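Local structure of probable thiol peroxidase (Chromobacterium violaceum, 3KEB) at residues T49-T55 against H82-I88. The protein probably acts as a thiol peroxidase, reducing peroxides, and has the thioredoxin-like fold of the redoxins. Numbering follows the deposited sequence. Where two conformers were deposited one is given.
Sequences TPKLIVT and HLKLIVI
Strands 51-55 and 84-88 run parallel, 4.6 Å apart at closest approach of their axes and inclined by 18°, pairing Lys51 with Lys84 (CA-CA 4.4 Å) and so on in step to Thr55 with Ile88 (CA-CA 4.8 Å). Backbone hydrogen bonds alternate between the strands: Lys84 N to Pro50 O (3.1 Å), Leu52 N to Lys84 O (2.8 Å), Ile86 N to Leu52 O (2.9 Å), Val54 N to Ile86 O (2.8 Å) and Ile88 N to Val54 O (2.9 Å). Ile53, Ile86 and Ile88 all adopt the mt rotamer on the face they share with Lys51, Lys84 and Thr55; there Ile53 CG2 meets Ile88 CD1 at 3.8 Å, and the aliphatic part of Lys51 reaches Ile86 (CD to CD1, 3.8 Å). The strands belong to a right-handed beta-alpha-beta crossover through helix 67-77, at the centre of the thioredoxin-like sheet of the redoxin family, with strand 139-143 beside 51-55 and strand 109-112 beside 84-88. Leu52 and Leu85 (both tp) and Val54 and Val87 (both t) point to the face towards that helix; Leu85 CD1 lies 4.3 Å from Leu52 CB and 4.0 Å from Val54 CG2, Val87 touches Leu70 of the helix, and Leu77 covers Leu52, Leu83 and Leu85. At the entry to the strands Leu83, with chi1 near -141°, brings CD1 to 3.6 Å from Pro50 CB. Thr49 (chi1 t) donates OG1 to Pro50 O (2.8 Å), while Lys51, chi1 p, curls back so that NZ bonds Thr49 O (3.0 Å) and also the carbonyl of Phe46. Lys84 (chi1 t, chi2 p) instead extends away from strand 51-55 to the carbonyl of Asn107.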
loop_
_atom_site.group_PDB
_atom_site.type_symbol
_atom_site.label_atom_id
_atom_site.label_comp_id
_atom_site.label_asym_id
_atom_site.label_seq_id
_atom_site.Cartn_x
_atom_site.Cartn_y
_atom_site.Cartn_z
ATOM N N THR A 49 16.954 -16.499 -13.859
ATOM C CA THR A 49 17.629 -16.443 -12.586
ATOM C C THR A 49 16.874 -17.195 -11.522
ATOM O O THR A 49 15.630 -17.180 -11.499
ATOM C CB THR A 49 17.881 -14.960 -12.080
ATOM O OG1 THR A 49 18.614 -15.015 -10.851
ATOM C CG2 THR A 49 16.578 -14.211 -11.840
ATOM N N PRO A 50 17.605 -17.866 -10.636
ATOM C CA PRO A 50 16.935 -18.388 -9.472
ATOM C C PRO A 50 16.558 -17.216 -8.601
ATOM O O PRO A 50 17.124 -16.141 -8.743
ATOM C CB PRO A 50 17.980 -19.270 -8.788
ATOM C CG PRO A 50 19.288 -18.953 -9.442
ATOM C CD PRO A 50 19.043 -18.210 -10.686
ATOM N N LYS A 51 15.589 -17.441 -7.745
ATOM C CA LYS A 51 15.118 -16.380 -6.856
ATOM C C LYS A 51 14.603 -16.792 -5.558
ATOM O O LYS A 51 14.213 -17.925 -5.350
ATOM C CB LYS A 51 14.079 -15.548 -7.536
ATOM C CG LYS A 51 12.954 -16.277 -8.137
ATOM C CD LYS A 51 12.920 -15.688 -9.475
ATOM C CE LYS A 51 12.047 -16.336 -10.404
ATOM N NZ LYS A 51 12.740 -16.278 -11.821
ATOM N N LEU A 52 14.651 -15.827 -4.659
ATOM C CA LEU A 52 14.199 -15.968 -3.283
ATOM C C LEU A 52 13.088 -14.915 -3.147
ATOM O O LEU A 52 13.351 -13.705 -3.149
ATOM C CB LEU A 52 15.366 -15.688 -2.317
ATOM C CG LEU A 52 15.113 -16.153 -0.895
ATOM C CD1 LEU A 52 14.799 -17.709 -0.750
ATOM C CD2 LEU A 52 16.327 -15.807 -0.005
ATOM N N ILE A 53 11.853 -15.384 -3.161
ATOM C CA ILE A 53 10.677 -14.502 -2.972
ATOM C C ILE A 53 10.325 -14.412 -1.481
ATOM O O ILE A 53 10.319 -15.411 -0.779
ATOM C CB ILE A 53 9.486 -14.999 -3.785
ATOM C CG1 ILE A 53 9.808 -14.952 -5.287
ATOM C CG2 ILE A 53 8.196 -14.210 -3.458
ATOM C CD1 ILE A 53 8.802 -15.562 -6.094
ATOM N N VAL A 54 10.133 -13.202 -0.985
ATOM C CA VAL A 54 9.775 -12.995 0.381
ATOM C C VAL A 54 8.627 -12.030 0.418
ATOM O O VAL A 54 8.714 -10.955 -0.197
ATOM C CB VAL A 54 10.964 -12.375 1.200
ATOM C CG1 VAL A 54 10.537 -11.979 2.551
ATOM C CG2 VAL A 54 12.146 -13.401 1.336
ATOM N N THR A 55 7.578 -12.419 1.132
ATOM C CA THR A 55 6.502 -11.508 1.470
ATOM C C THR A 55 6.766 -11.013 2.886
ATOM O O THR A 55 7.175 -11.773 3.770
ATOM C CB THR A 55 5.144 -12.192 1.374
ATOM O OG1 THR A 55 5.158 -13.414 2.182
ATOM C CG2 THR A 55 4.818 -12.488 -0.085
ATOM N N HIS A 82 23.896 -15.193 -6.468
ATOM C CA HIS A 82 23.234 -15.378 -7.755
ATOM C C HIS A 82 21.728 -15.534 -7.620
ATOM O O HIS A 82 21.031 -15.727 -8.612
ATOM C CB HIS A 82 23.856 -16.549 -8.514
ATOM C CG HIS A 82 25.322 -16.393 -8.754
ATOM N ND1 HIS A 82 26.102 -17.413 -9.248
ATOM C CD2 HIS A 82 26.150 -15.339 -8.582
ATOM C CE1 HIS A 82 27.355 -17.001 -9.344
ATOM N NE2 HIS A 82 27.412 -15.741 -8.962
ATOM N N LEU A 83 21.255 -15.454 -6.388
ATOM C CA LEU A 83 19.885 -15.643 -6.039
ATOM C C LEU A 83 19.245 -14.252 -5.977
ATOM O O LEU A 83 19.680 -13.395 -5.151
ATOM C CB LEU A 83 19.841 -16.354 -4.699
ATOM C CG LEU A 83 18.804 -17.435 -4.420
ATOM C CD1 LEU A 83 18.967 -18.593 -5.371
ATOM C CD2 LEU A 83 18.927 -17.911 -2.975
ATOM N N LYS A 84 18.264 -14.033 -6.821
ATOM C CA LYS A 84 17.570 -12.740 -6.919
ATOM C C LYS A 84 16.515 -12.633 -5.804
ATOM O O LYS A 84 15.540 -13.415 -5.783
ATOM C CB LYS A 84 16.909 -12.566 -8.299
ATOM C CG LYS A 84 16.094 -11.333 -8.489
ATOM C CD LYS A 84 16.956 -10.050 -8.406
ATOM C CE LYS A 84 16.171 -8.745 -8.585
ATOM N NZ LYS A 84 17.145 -7.618 -8.645
ATOM N N LEU A 85 16.695 -11.655 -4.935
ATOM C CA LEU A 85 15.773 -11.395 -3.831
ATOM C C LEU A 85 14.644 -10.511 -4.353
ATOM O O LEU A 85 14.900 -9.383 -4.892
ATOM C CB LEU A 85 16.502 -10.694 -2.680
ATOM C CG LEU A 85 15.623 -10.395 -1.445
ATOM C CD1 LEU A 85 14.871 -11.664 -0.972
ATOM C CD2 LEU A 85 16.386 -9.804 -0.338
ATOM N N ILE A 86 13.425 -11.045 -4.263
ATOM C CA ILE A 86 12.188 -10.371 -4.697
ATOM C C ILE A 86 11.264 -10.217 -3.446
ATOM O O ILE A 86 10.758 -11.210 -2.900
ATOM C CB ILE A 86 11.431 -11.154 -5.785
ATOM C CG1 ILE A 86 12.340 -11.356 -7.022
ATOM C CG2 ILE A 86 10.174 -10.402 -6.181
ATOM C CD1 ILE A 86 11.777 -12.355 -8.053
ATOM N N VAL A 87 11.101 -8.975 -2.997
ATOM C CA VAL A 87 10.287 -8.651 -1.831
ATOM C C VAL A 87 8.931 -8.174 -2.340
ATOM O O VAL A 87 8.857 -7.298 -3.210
ATOM C CB VAL A 87 10.950 -7.571 -0.970
ATOM C CG1 VAL A 87 10.002 -7.064 0.147
ATOM C CG2 VAL A 87 12.268 -8.091 -0.372
ATOM N N ILE A 88 7.853 -8.744 -1.791
ATOM C CA ILE A 88 6.502 -8.418 -2.187
ATOM C C ILE A 88 5.736 -7.991 -0.938
ATOM O O ILE A 88 5.778 -8.701 0.098
ATOM C CB ILE A 88 5.768 -9.592 -2.879
ATOM C CG1 ILE A 88 6.596 -10.055 -4.100
ATOM C CG2 ILE A 88 4.301 -9.188 -3.272
ATOM C CD1 ILE A 88 6.099 -11.329 -4.786
#